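Local coordinates for cerato-platanin 1 (Moniliophthora perniciosa, PDB 3SUJ), which is of unknown function but belongs to the secreted cerato-platanin family, adopts a double-psi beta-barrel fold and binds metal ions such as zinc, at residues V3-D8 with Q95-L100; L66-A71 with G109-D114; S15-S20 with G29-Y34; A10-S15 with T91-A96. All blocks are in the same frame, centred on the assembly; numbering follows the deposited sequence. Where two conformers were deposited one is given.

How the contacts relate
Contact 1 is the most buried of the four, contacts 2 and 4 are partly buried, and contact 3 lies at the surface. Contacts 1, 2 and 4 reach one mixed sheet. Contacts 1 and 4 also share helix 94-101: contact 1 packs its side on strand 3-7, and contact 4 holds its amino end. Strand 111-118 of contact 2 lies next to strand 3-7. Contact 3 sits on the other side of the chain's centre from contacts 1 and 2, between two loop segments. The chemistry differs accordingly. Contact 1 is apolar with one sulfur-aromatic pair, contact 2 combines backbone bonds, waters and packing, contact 3 is leucine on tyrosine, and contact 4 centres on a carboxylate.

Contact 1. Residues V3-D8 with Q95-L100; sequences VKLSYD and QAMDDL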
loop_
_atom_site.group_PDB
_atom_site.type_symbol
_atom_site.label_atom_id
_atom_site.label_comp_id
_atom_site.label_asym_id
_atom_site.label_seq_id
_atom_site.Cartn_x
_atom_site.Cartn_y
_atom_site.Cartn_z
ATOM N N VAL A 3 -1.523 -9.909 -9.399
ATOM C CA VAL A 3 -0.803 -8.691 -9.754
ATOM C C VAL A 3 0.463 -8.662 -8.969
ATOM O O VAL A 3 0.681 -9.416 -8.034
ATOM C CB VAL A 3 -1.585 -7.410 -9.387
ATOM C CG1 VAL A 3 -2.858 -7.277 -10.291
ATOM C CG2 VAL A 3 -1.831 -7.416 -7.828
ATOM N N LYS A 4 1.350 -7.816 -9.423
ATOM C CA LYS A 4 2.647 -7.672 -8.777
ATOM C C LYS A 4 2.620 -6.831 -7.544
ATOM O O LYS A 4 1.934 -5.785 -7.505
ATOM C CB LYS A 4 3.620 -7.020 -9.759
ATOM C CG LYS A 4 3.965 -7.921 -10.925
ATOM C CD LYS A 4 5.000 -7.182 -11.823
ATOM C CE LYS A 4 4.947 -7.823 -13.161
ATOM N NZ LYS A 4 6.236 -8.346 -13.694
ATOM N N LEU A 5 3.381 -7.223 -6.556
ATOM C CA LEU A 5 3.630 -6.446 -5.355
ATOM C C LEU A 5 5.154 -6.281 -5.176
ATOM O O LEU A 5 5.870 -7.278 -5.080
ATOM C CB LEU A 5 3.020 -7.121 -4.118
ATOM C CG LEU A 5 3.403 -6.400 -2.824
ATOM C CD1 LEU A 5 2.813 -5.048 -2.682
ATOM C CD2 LEU A 5 3.023 -7.235 -1.641
ATOM N N SER A 6 5.551 -5.037 -5.030
ATOM C CA SER A 6 6.957 -4.650 -4.757
ATOM C C SER A 6 6.976 -3.872 -3.492
ATOM O O SER A 6 5.903 -3.651 -2.878
ATOM C CB SER A 6 7.466 -3.785 -5.882
ATOM O OG SER A 6 7.428 -4.602 -7.089
ATOM N N TYR A 7 8.148 -3.417 -3.049
ATOM C CA TYR A 7 8.188 -2.583 -1.847
ATOM C C TYR A 7 9.044 -1.351 -2.087
ATOM O O TYR A 7 9.879 -1.332 -3.023
ATOM C CB TYR A 7 8.643 -3.331 -0.634
ATOM C CG TYR A 7 10.084 -3.629 -0.509
ATOM C CD1 TYR A 7 10.590 -4.772 -1.055
ATOM C CD2 TYR A 7 10.924 -2.768 0.206
ATOM C CE1 TYR A 7 11.942 -5.048 -0.960
ATOM C CE2 TYR A 7 12.263 -3.023 0.354
ATOM C CZ TYR A 7 12.776 -4.150 -0.222
ATOM O OH TYR A 7 14.149 -4.532 -0.101
ATOM N N ASP A 8 8.883 -0.366 -1.240
ATOM C CA ASP A 8 9.765 0.819 -1.284
ATOM C C ASP A 8 9.806 1.319 0.125
ATOM O O ASP A 8 8.785 1.629 0.723
ATOM C CB ASP A 8 9.211 1.907 -2.199
ATOM C CG ASP A 8 10.238 2.936 -2.533
ATOM O OD1 ASP A 8 10.771 3.565 -1.629
ATOM O OD2 ASP A 8 10.636 3.025 -3.765
ATOM N N GLN A 95 7.998 -3.022 5.585
ATOM C CA GLN A 95 7.378 -3.730 6.720
ATOM C C GLN A 95 6.136 -4.520 6.233
ATOM O O GLN A 95 5.930 -5.648 6.666
ATOM C CB GLN A 95 6.994 -2.760 7.791
ATOM C CG GLN A 95 8.164 -2.309 8.670
ATOM C CD GLN A 95 7.810 -1.148 9.471
ATOM O OE1 GLN A 95 7.340 -1.338 10.655
ATOM N NE2 GLN A 95 7.941 0.048 8.901
ATOM N N ALA A 96 5.304 -3.930 5.397
ATOM C CA ALA A 96 4.122 -4.628 4.927
ATOM C C ALA A 96 4.492 -5.847 4.103
ATOM O O ALA A 96 3.912 -6.923 4.277
ATOM C CB ALA A 96 3.327 -3.665 4.154
ATOM N N MET A 97 5.489 -5.709 3.202
ATOM C CA MET A 97 5.847 -6.829 2.382
ATOM C C MET A 97 6.560 -7.922 3.208
ATOM O O MET A 97 6.370 -9.101 2.905
ATOM C CB MET A 97 6.676 -6.382 1.156
ATOM C CG MET A 97 6.891 -7.571 0.193
ATOM S SD MET A 97 7.535 -6.960 -1.378
ATOM C CE MET A 97 7.918 -8.462 -2.223
ATOM N N ASP A 98 7.351 -7.522 4.186
ATOM C CA ASP A 98 7.936 -8.503 5.098
ATOM C C ASP A 98 6.814 -9.227 5.868
ATOM O O ASP A 98 6.925 -10.470 6.036
ATOM C CB ASP A 98 8.883 -7.813 6.061
ATOM C CG ASP A 98 10.323 -7.731 5.519
ATOM O OD1 ASP A 98 10.705 -8.519 4.689
ATOM O OD2 ASP A 98 11.060 -6.839 6.013
ATOM N N ASP A 99 5.783 -8.522 6.297
ATOM C CA ASP A 99 4.627 -9.123 7.031
ATOM C C ASP A 99 4.016 -10.192 6.102
ATOM O O ASP A 99 3.743 -11.320 6.491
ATOM C CB ASP A 99 3.616 -8.038 7.415
ATOM C CG ASP A 99 4.046 -7.250 8.640
ATOM O OD1 ASP A 99 5.121 -7.525 9.191
ATOM O OD2 ASP A 99 3.308 -6.327 9.029
ATOM N N LEU A 100 3.803 -9.837 4.839
ATOM C CA LEU A 100 3.122 -10.674 3.916
ATOM C C LEU A 100 3.883 -11.922 3.620
ATOM O O LEU A 100 3.272 -12.986 3.356
ATOM C CB LEU A 100 2.874 -9.860 2.623
ATOM C CG LEU A 100 2.085 -10.556 1.562
ATOM C CD1 LEU A 100 0.653 -10.948 2.090
ATOM C CD2 LEU A 100 2.049 -9.621 0.378
#
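Leu-5 and Leu-100 meet tip to tip, and this is the tight part of the contact. Their CD2 methyls, Leu-5 CD2 and Leu-100 CD2, are 3.3 Å apart, closer than usual van der Waals contact. Leu-5 CD2 also lies 4.3 Å from Met-97 CG, which places it against two helix side chains three residues apart.

Met-97 bridges to the other end of the strand. Its CG is anti to the backbone N (chi1 -173°), and the chain stays extended to the methyl. It runs over the strand backbone: Met-97 SD lies 3.8 Å from Ser-6 C, and Met-97 CE lies 3.7 Å from Leu-5 O. The sulfur also touches Tyr-7, with Met-97 SD 3.8 Å from Tyr-7 CD1. The two side chains cross at about a right angle. The sulfur approaches the ring obliquely, 5.1 Å from Met-97 SD to the centroid of the Tyr-7 ring.

The Tyr-7 side is looser. The residue is partly exposed, and its side chain lies about 6 Å from a bound sodium ion. Ala-105 and Glu-106 of helix 105-108 also touch this side chain. Ser-6 points away from the helix and hydrogen-bonds Thr-110.

No hydrogen bond joins the two segments. The arrangement is a Met-aromatic contact beside a leucine pair, with helix 94-101 packed on a strand of the double-psi beta barrel.

Contact 2. Residues L66-A71 with G109-D114; sequences LTYSSA and GTVNVD
Thr-67 and Asp-114 form an antiparallel hydrogen-bonded pair. Thr-67 N donates to Asp-114 O at 2.9 Å, and Asp-114 N donates to Thr-67 O at 2.9 Å. The two short strand segments run at 122° to each other, and this is the one bridge between them. Beyond it, water continues the link. One water donates to Thr-67 O and Asp-114 OD2 and accepts from Ser-69 OG. Another accepts from Ser-69 N and donates to Asn-112 O.

The Tyr-68 side chain does much of the packing. Its CG is anti to the backbone N (chi1 179°). Starting at the root, Tyr-68 CB lies 4.2 Å from Val-113 CG1. Further out, Tyr-68 CD1 is 3.6 Å from Asn-112 O, which sits at the ring edge, in its plane. Next, Tyr-68 CE1 reaches Val-111 CB at 3.7 Å, and the two side chains cross at about a right angle. At the tip, Tyr-68 OH is 4.2 Å from Val-111 CG1. Ser-70 N stands 3.7 Å above the plane of the Tyr-68 ring, toward its rim. An alanine at Tyr-68 would probably open a gap beside Val-111 and leave Asn-112 O without its ring-edge neighbour.

Thr-67 OG1 hydrogen-bonds Ser-77 OG on the next strand, 76-83. Strand 111-118 lies between strands 63-68 and 3-7 in the sheet. Helix 94-101 closes over the apolar side, where Leu-100 touches both Tyr-68 and Val-113.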
loop_
_atom_site.group_PDB
_atom_site.type_symbol
_atom_site.label_atom_id
_atom_site.label_comp_id
_atom_site.label_asym_id
_atom_site.label_seq_id
_atom_site.Cartn_x
_atom_site.Cartn_y
_atom_site.Cartn_z
ATOM N N LEU A 66 -4.301 -7.798 -0.059
ATOM C CA LEU A 66 -3.304 -8.448 -0.899
ATOM C C LEU A 66 -2.935 -9.761 -0.262
ATOM O O LEU A 66 -2.525 -9.785 0.868
ATOM C CB LEU A 66 -2.058 -7.577 -1.045
ATOM C CG LEU A 66 -2.302 -6.144 -1.504
ATOM C CD1 LEU A 66 -0.972 -5.322 -1.548
ATOM C CD2 LEU A 66 -2.907 -6.081 -2.864
ATOM N N THR A 67 -3.112 -10.832 -1.025
ATOM C CA THR A 67 -2.911 -12.180 -0.496
ATOM C C THR A 67 -1.820 -12.869 -1.248
ATOM O O THR A 67 -1.790 -12.938 -2.468
ATOM C CB THR A 67 -4.230 -13.034 -0.584
ATOM O OG1 THR A 67 -5.248 -12.309 0.183
ATOM C CG2 THR A 67 -3.994 -14.400 0.062
ATOM N N TYR A 68 -0.889 -13.341 -0.414
ATOM C CA TYR A 68 0.327 -14.068 -0.943
ATOM C C TYR A 68 0.226 -15.490 -0.539
ATOM O O TYR A 68 0.027 -15.804 0.627
ATOM C CB TYR A 68 1.616 -13.448 -0.392
ATOM C CG TYR A 68 2.876 -14.127 -0.862
ATOM C CD1 TYR A 68 3.226 -14.145 -2.191
ATOM C CD2 TYR A 68 3.681 -14.768 0.052
ATOM C CE1 TYR A 68 4.437 -14.781 -2.620
ATOM C CE2 TYR A 68 4.903 -15.408 -0.368
ATOM C CZ TYR A 68 5.164 -15.382 -1.676
ATOM O OH TYR A 68 6.360 -15.969 -2.124
ATOM N N SER A 69 0.361 -16.337 -1.572
ATOM C CA SER A 69 0.379 -17.781 -1.310
ATOM C C SER A 69 1.793 -18.270 -1.565
ATOM O O SER A 69 2.195 -18.433 -2.727
ATOM C CB SER A 69 -0.524 -18.423 -2.322
ATOM O OG SER A 69 -1.844 -18.062 -1.997
ATOM N N SER A 70 2.568 -18.336 -0.499
ATOM C CA SER A 70 3.960 -18.796 -0.526
ATOM C C SER A 70 4.097 -20.223 -1.055
ATOM O O SER A 70 3.152 -21.042 -0.976
ATOM C CB SER A 70 4.568 -18.687 0.873
ATOM O OG SER A 70 5.809 -19.401 0.951
ATOM N N ALA A 71 5.284 -20.515 -1.614
ATOM C CA ALA A 71 5.640 -21.890 -2.009
ATOM C C ALA A 71 5.847 -22.838 -0.808
ATOM O O ALA A 71 6.014 -24.072 -0.975
ATOM C CB ALA A 71 6.901 -21.848 -2.901
ATOM N N GLY A 109 11.910 -9.329 -3.666
ATOM C CA GLY A 109 11.852 -8.090 -4.446
ATOM C C GLY A 109 10.432 -7.750 -4.904
ATOM O O GLY A 109 9.850 -6.761 -4.515
ATOM N N THR A 110 9.908 -8.633 -5.749
ATOM C CA THR A 110 8.510 -8.522 -6.342
ATOM C C THR A 110 7.840 -9.887 -6.274
ATOM O O THR A 110 8.534 -10.886 -6.579
ATOM C CB THR A 110 8.579 -8.024 -7.765
ATOM O OG1 THR A 110 9.165 -6.694 -7.742
ATOM C CG2 THR A 110 7.191 -7.945 -8.411
ATOM N N VAL A 111 6.608 -9.977 -5.810
ATOM C CA VAL A 111 5.862 -11.264 -5.732
ATOM C C VAL A 111 4.550 -11.052 -6.417
ATOM O O VAL A 111 4.093 -9.939 -6.602
ATOM C CB VAL A 111 5.620 -11.717 -4.344
ATOM C CG1 VAL A 111 6.913 -12.076 -3.615
ATOM C CG2 VAL A 111 4.810 -10.771 -3.541
ATOM N N ASN A 112 3.933 -12.116 -6.816
ATOM C CA ASN A 112 2.514 -12.068 -7.287
ATOM C C ASN A 112 1.572 -12.283 -6.150
ATOM O O ASN A 112 1.841 -13.116 -5.297
ATOM C CB ASN A 112 2.302 -13.136 -8.381
ATOM C CG ASN A 112 3.140 -12.847 -9.614
ATOM O OD1 ASN A 112 3.386 -11.697 -9.999
ATOM N ND2 ASN A 112 3.596 -13.902 -10.239
ATOM N N VAL A 113 0.550 -11.459 -6.110
ATOM C CA VAL A 113 -0.508 -11.543 -5.085
ATOM C C VAL A 113 -1.878 -11.538 -5.725
ATOM O O VAL A 113 -2.069 -11.022 -6.817
ATOM C CB VAL A 113 -0.403 -10.355 -4.088
ATOM C CG1 VAL A 113 0.895 -10.412 -3.271
ATOM C CG2 VAL A 113 -0.546 -9.039 -4.794
ATOM N N ASP A 114 -2.836 -12.064 -4.971
ATOM C CA ASP A 114 -4.269 -11.768 -5.342
ATOM C C ASP A 114 -4.704 -10.502 -4.694
ATOM O O ASP A 114 -4.324 -10.242 -3.574
ATOM C CB ASP A 114 -5.161 -12.941 -4.837
ATOM C CG ASP A 114 -5.148 -14.029 -5.794
ATOM O OD1 ASP A 114 -5.831 -13.873 -6.829
ATOM O OD2 ASP A 114 -4.416 -14.987 -5.576
HETATM O O HOH W 1 -6.649 -10.820 -1.605
HETATM O O HOH W 2 -2.546 -15.598 -3.354
HETATM O O HOH W 3 0.568 -15.400 -4.296
#

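Contact 3. Residues S15-S20 with G29-Y34; sequences SSSLLS and GLYPKY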
loop_
_atom_site.group_PDB
_atom_site.type_symbol
_atom_site.label_atom_id
_atom_site.label_comp_id
_atom_site.label_asym_id
_atom_site.label_seq_id
_atom_site.Cartn_x
_atom_site.Cartn_y
_atom_site.Cartn_z
ATOM N N SER A 15 7.213 9.948 9.143
ATOM C CA SER A 15 7.259 11.423 9.168
ATOM C C SER A 15 7.067 12.037 7.814
ATOM O O SER A 15 6.896 13.252 7.729
ATOM C CB SER A 15 8.625 11.893 9.732
ATOM O OG SER A 15 8.767 11.231 11.001
ATOM N N SER A 16 7.078 11.238 6.708
ATOM C CA SER A 16 6.883 11.866 5.391
ATOM C C SER A 16 5.503 12.465 5.220
ATOM O O SER A 16 4.515 11.939 5.753
ATOM C CB SER A 16 7.134 10.812 4.301
ATOM O OG SER A 16 8.493 10.426 4.402
ATOM N N SER A 17 5.400 13.588 4.549
ATOM C CA SER A 17 4.168 14.271 4.392
ATOM C C SER A 17 3.242 13.613 3.356
ATOM O O SER A 17 3.699 13.118 2.324
ATOM C CB SER A 17 4.473 15.708 3.917
ATOM O OG SER A 17 3.306 16.409 3.690
ATOM N N LEU A 18 1.931 13.684 3.559
ATOM C CA LEU A 18 1.025 13.265 2.500
ATOM C C LEU A 18 1.123 14.155 1.277
ATOM O O LEU A 18 0.695 13.779 0.186
ATOM C CB LEU A 18 -0.419 13.208 2.936
ATOM C CG LEU A 18 -0.879 11.833 3.470
ATOM C CD1 LEU A 18 -0.884 10.724 2.355
ATOM C CD2 LEU A 18 -0.101 11.416 4.680
ATOM N N LEU A 19 1.720 15.341 1.397
ATOM C CA LEU A 19 2.005 16.164 0.199
ATOM C C LEU A 19 3.048 15.568 -0.712
ATOM O O LEU A 19 3.137 15.995 -1.878
ATOM C CB LEU A 19 2.335 17.628 0.587
ATOM C CG LEU A 19 1.246 18.327 1.345
ATOM C CD1 LEU A 19 1.833 19.685 1.848
ATOM C CD2 LEU A 19 -0.042 18.446 0.530
ATOM N N SER A 20 3.741 14.536 -0.271
ATOM C CA SER A 20 4.801 13.890 -1.072
ATOM C C SER A 20 4.356 12.781 -2.020
ATOM O O SER A 20 5.169 12.249 -2.759
ATOM C CB SER A 20 5.900 13.331 -0.174
ATOM O OG SER A 20 5.534 12.138 0.504
ATOM N N GLY A 29 -7.899 13.682 -2.026
ATOM C CA GLY A 29 -6.594 13.615 -1.385
ATOM C C GLY A 29 -6.693 13.390 0.093
ATOM O O GLY A 29 -7.750 13.533 0.712
ATOM N N LEU A 30 -5.590 13.073 0.693
ATOM C CA LEU A 30 -5.551 12.596 2.081
ATOM C C LEU A 30 -5.032 13.649 3.032
ATOM O O LEU A 30 -5.193 13.472 4.251
ATOM C CB LEU A 30 -4.704 11.317 2.145
ATOM C CG LEU A 30 -5.365 10.193 1.345
ATOM C CD1 LEU A 30 -4.400 9.020 1.290
ATOM C CD2 LEU A 30 -6.750 9.757 1.955
ATOM N N TYR A 31 -4.440 14.698 2.499
ATOM C CA TYR A 31 -4.019 15.877 3.262
ATOM C C TYR A 31 -5.120 16.958 3.129
ATOM O O TYR A 31 -5.630 17.218 2.040
ATOM C CB TYR A 31 -2.717 16.381 2.669
ATOM C CG TYR A 31 -2.022 17.423 3.458
ATOM C CD1 TYR A 31 -0.980 17.116 4.337
ATOM C CD2 TYR A 31 -2.371 18.760 3.278
ATOM C CE1 TYR A 31 -0.292 18.117 5.017
ATOM C CE2 TYR A 31 -1.736 19.746 3.984
ATOM C CZ TYR A 31 -0.686 19.415 4.826
ATOM O OH TYR A 31 -0.004 20.403 5.489
ATOM N N PRO A 32 -5.462 17.639 4.225
ATOM C CA PRO A 32 -4.836 17.649 5.548
ATOM C C PRO A 32 -5.468 16.701 6.566
ATOM O O PRO A 32 -5.031 16.729 7.699
ATOM C CB PRO A 32 -4.996 19.140 5.991
ATOM C CG PRO A 32 -6.233 19.555 5.246
ATOM C CD PRO A 32 -6.629 18.551 4.185
ATOM N N LYS A 33 -6.404 15.820 6.187
ATOM C CA LYS A 33 -6.987 14.868 7.120
ATOM C C LYS A 33 -5.874 14.024 7.772
ATOM O O LYS A 33 -5.873 13.757 8.992
ATOM C CB LYS A 33 -7.969 13.978 6.430
ATOM C CG LYS A 33 -8.658 13.038 7.374
ATOM C CD LYS A 33 -9.757 12.256 6.646
ATOM C CE LYS A 33 -10.379 11.243 7.531
ATOM N NZ LYS A 33 -11.470 10.491 6.853
ATOM N N TYR A 34 -4.920 13.586 6.952
ATOM C CA TYR A 34 -3.732 12.897 7.443
ATOM C C TYR A 34 -2.491 13.696 7.055
ATOM O O TYR A 34 -2.210 13.885 5.850
ATOM C CB TYR A 34 -3.664 11.528 6.829
ATOM C CG TYR A 34 -4.918 10.717 7.063
ATOM C CD1 TYR A 34 -5.201 10.148 8.292
ATOM C CD2 TYR A 34 -5.831 10.496 6.033
ATOM C CE1 TYR A 34 -6.359 9.406 8.494
ATOM C CE2 TYR A 34 -6.987 9.742 6.216
ATOM C CZ TYR A 34 -7.227 9.200 7.446
ATOM O OH TYR A 34 -8.347 8.434 7.640
#
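Leu-19 lies over one face of the Tyr-31 ring. Tyr-31 CG is anti to the backbone N (chi1 -170°), which carries it toward Leu-19. The leucine branch point is almost above the middle: Leu-19 CG is 3.8 Å from the centroid of the Tyr-31 ring, 7° off the ring normal, a CH-pi contact. Leu-19 CD2 sits 3.6 Å from Tyr-31 CD2, and Leu-19 CD1 is 3.9 Å from Tyr-31 CZ.

Leu-18 CB lies at the edge of the same ring, near its plane, and is 3.9 Å from Tyr-31 CB. Leu-18 CD1 rests 3.9 Å from Leu-30 CB, while Leu-18 CG is 3.4 Å from Tyr-34 O.

The leucines are placed by a short 3-10 segment. Just before it, Ser-17 forms an ST turn, Ser-17 OG accepting from Leu-19 N at 3.0 Å.

An alanine at Tyr-31 would probably leave Leu-19 without the face it rests on and free to turn at the surface.

Both segments belong to the loop between strands 3-7 and 47-49, where Leu-18 also bonds Arg-35 through the backbone. No hydrogen bond joins 15-20 to 29-34, and between them the contact rests mainly on apolar and CH-pi packing.

Contact 4. Residues A10-S15 with T91-A96; sequences AYDNPS and TASKQA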
loop_
_atom_site.group_PDB
_atom_site.type_symbol
_atom_site.label_atom_id
_atom_site.label_comp_id
_atom_site.label_asym_id
_atom_site.label_seq_id
_atom_site.Cartn_x
_atom_site.Cartn_y
_atom_site.Cartn_z
ATOM N N ALA A 10 10.577 4.096 1.231
ATOM C CA ALA A 10 10.003 5.401 1.440
ATOM C C ALA A 10 8.734 5.317 2.269
ATOM O O ALA A 10 8.426 6.189 3.035
ATOM C CB ALA A 10 9.736 6.121 0.159
ATOM N N TYR A 11 7.949 4.233 2.086
ATOM C CA TYR A 11 6.630 4.125 2.779
ATOM C C TYR A 11 6.812 3.725 4.224
ATOM O O TYR A 11 5.849 3.756 4.981
ATOM C CB TYR A 11 5.700 3.189 2.001
ATOM C CG TYR A 11 5.409 3.617 0.552
ATOM C CD1 TYR A 11 4.790 4.892 0.283
ATOM C CD2 TYR A 11 5.660 2.790 -0.488
ATOM C CE1 TYR A 11 4.496 5.307 -0.945
ATOM C CE2 TYR A 11 5.337 3.181 -1.713
ATOM C CZ TYR A 11 4.782 4.472 -1.946
ATOM O OH TYR A 11 4.501 4.729 -3.294
ATOM N N ASP A 12 8.020 3.374 4.656
ATOM C CA ASP A 12 8.262 3.058 6.045
ATOM C C ASP A 12 8.542 4.255 6.954
ATOM O O ASP A 12 8.641 4.074 8.184
ATOM C CB ASP A 12 9.442 2.108 6.106
ATOM C CG ASP A 12 9.097 0.777 5.476
ATOM O OD1 ASP A 12 8.709 -0.186 6.172
ATOM O OD2 ASP A 12 9.244 0.622 4.276
ATOM N N ASN A 13 8.699 5.431 6.376
ATOM C CA ASN A 13 8.997 6.654 7.160
ATOM C C ASN A 13 7.677 7.301 7.593
ATOM O O ASN A 13 7.013 7.909 6.796
ATOM C CB ASN A 13 9.785 7.627 6.294
ATOM C CG ASN A 13 10.300 8.787 7.106
ATOM O OD1 ASN A 13 9.806 9.035 8.227
ATOM N ND2 ASN A 13 11.231 9.547 6.545
ATOM N N PRO A 14 7.345 7.247 8.904
ATOM C CA PRO A 14 6.080 7.787 9.335
ATOM C C PRO A 14 6.051 9.297 9.235
ATOM O O PRO A 14 4.954 9.885 9.259
ATOM C CB PRO A 14 5.933 7.358 10.796
ATOM C CG PRO A 14 7.397 7.241 11.261
ATOM C CD PRO A 14 8.167 6.685 10.023
ATOM N N SER A 15 7.213 9.948 9.143
ATOM C CA SER A 15 7.259 11.423 9.168
ATOM C C SER A 15 7.067 12.037 7.814
ATOM O O SER A 15 6.896 13.252 7.729
ATOM C CB SER A 15 8.625 11.893 9.732
ATOM O OG SER A 15 8.767 11.231 11.001
ATOM N N THR A 91 2.930 -1.250 -4.702
ATOM C CA THR A 91 4.254 -1.080 -4.056
ATOM C C THR A 91 3.955 -0.734 -2.614
ATOM O O THR A 91 3.507 0.415 -2.353
ATOM C CB THR A 91 5.062 0.002 -4.717
ATOM O OG1 THR A 91 5.253 -0.287 -6.080
ATOM C CG2 THR A 91 6.423 0.085 -4.028
ATOM N N ALA A 92 4.272 -1.598 -1.654
ATOM C CA ALA A 92 3.989 -1.344 -0.233
ATOM C C ALA A 92 5.239 -0.980 0.505
ATOM O O ALA A 92 6.344 -0.986 -0.042
ATOM C CB ALA A 92 3.335 -2.558 0.379
ATOM N N SER A 93 5.092 -0.608 1.769
ATOM C CA SER A 93 6.223 -0.504 2.663
ATOM C C SER A 93 6.987 -1.789 2.692
ATOM O O SER A 93 6.416 -2.890 2.515
ATOM C CB SER A 93 5.854 -0.033 4.089
ATOM O OG SER A 93 5.146 -1.085 4.987
ATOM N N LYS A 94 8.299 -1.737 3.097
ATOM C CA LYS A 94 9.033 -2.964 3.368
ATOM C C LYS A 94 8.398 -3.718 4.544
ATOM O O LYS A 94 8.333 -4.936 4.444
ATOM C CB LYS A 94 10.523 -2.667 3.637
ATOM C CG LYS A 94 11.329 -3.925 3.703
ATOM C CD LYS A 94 12.793 -3.554 3.967
ATOM C CE LYS A 94 13.562 -4.836 4.104
ATOM N NZ LYS A 94 13.416 -5.457 5.455
ATOM N N GLN A 95 7.998 -3.022 5.585
ATOM C CA GLN A 95 7.378 -3.730 6.720
ATOM C C GLN A 95 6.136 -4.520 6.233
ATOM O O GLN A 95 5.930 -5.648 6.666
ATOM C CB GLN A 95 6.994 -2.760 7.791
ATOM C CG GLN A 95 8.164 -2.309 8.670
ATOM C CD GLN A 95 7.810 -1.148 9.471
ATOM O OE1 GLN A 95 7.340 -1.338 10.655
ATOM N NE2 GLN A 95 7.941 0.048 8.901
ATOM N N ALA A 96 5.304 -3.930 5.397
ATOM C CA ALA A 96 4.122 -4.628 4.927
ATOM C C ALA A 96 4.492 -5.847 4.103
ATOM O O ALA A 96 3.912 -6.923 4.277
ATOM C CB ALA A 96 3.327 -3.665 4.154
HETATM O O HOH W 4 8.010 2.522 10.398
#
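Asp-12 meets the first turn of helix 94-101 through three hydrogen bonds. Its CG is anti to the carbonyl carbon (chi1 -66°), turned toward the helix start. Lys-94 N donates to Asp-12 OD2 at 2.8 Å, on the syn lone pair. Gln-95 N donates to Asp-12 OD1 at 3.0 Å, also syn. The anti lone pair of Asp-12 OD1 takes Gln-95 NE2 at 2.8 Å. The carboxylate and amide planes are only 24° apart, so the two groups are nearly coplanar. Three N-H donors thus fix the rotation of the carboxylate.

A water adds a fourth link. It donates to Asp-12 O and accepts from Gln-95 NE2.

In the same turn Ser-93 is the N-cap: Ser-93 OG accepts from Ala-96 N at 2.9 Å, beside the backbone N-H groups taken by Asp-12. Its second partner is Pro-44 O.

Packing falls to Tyr-11. Tyr-11 CB lies 3.8 Å from Ser-93 CA. Further out, Tyr-11 CE2 is 3.4 Å from Thr-91 O and 4.0 Å from Thr-91 CG2. Tyr-11 OH hydrogen-bonds Asp-84 OD2.

The contact thus ties the loop after strand 3-7 to the junction where strand 90-92 turns into helix 94-101. Strand 90-92 itself runs between strands 47-49 and 3-7 in the sheet.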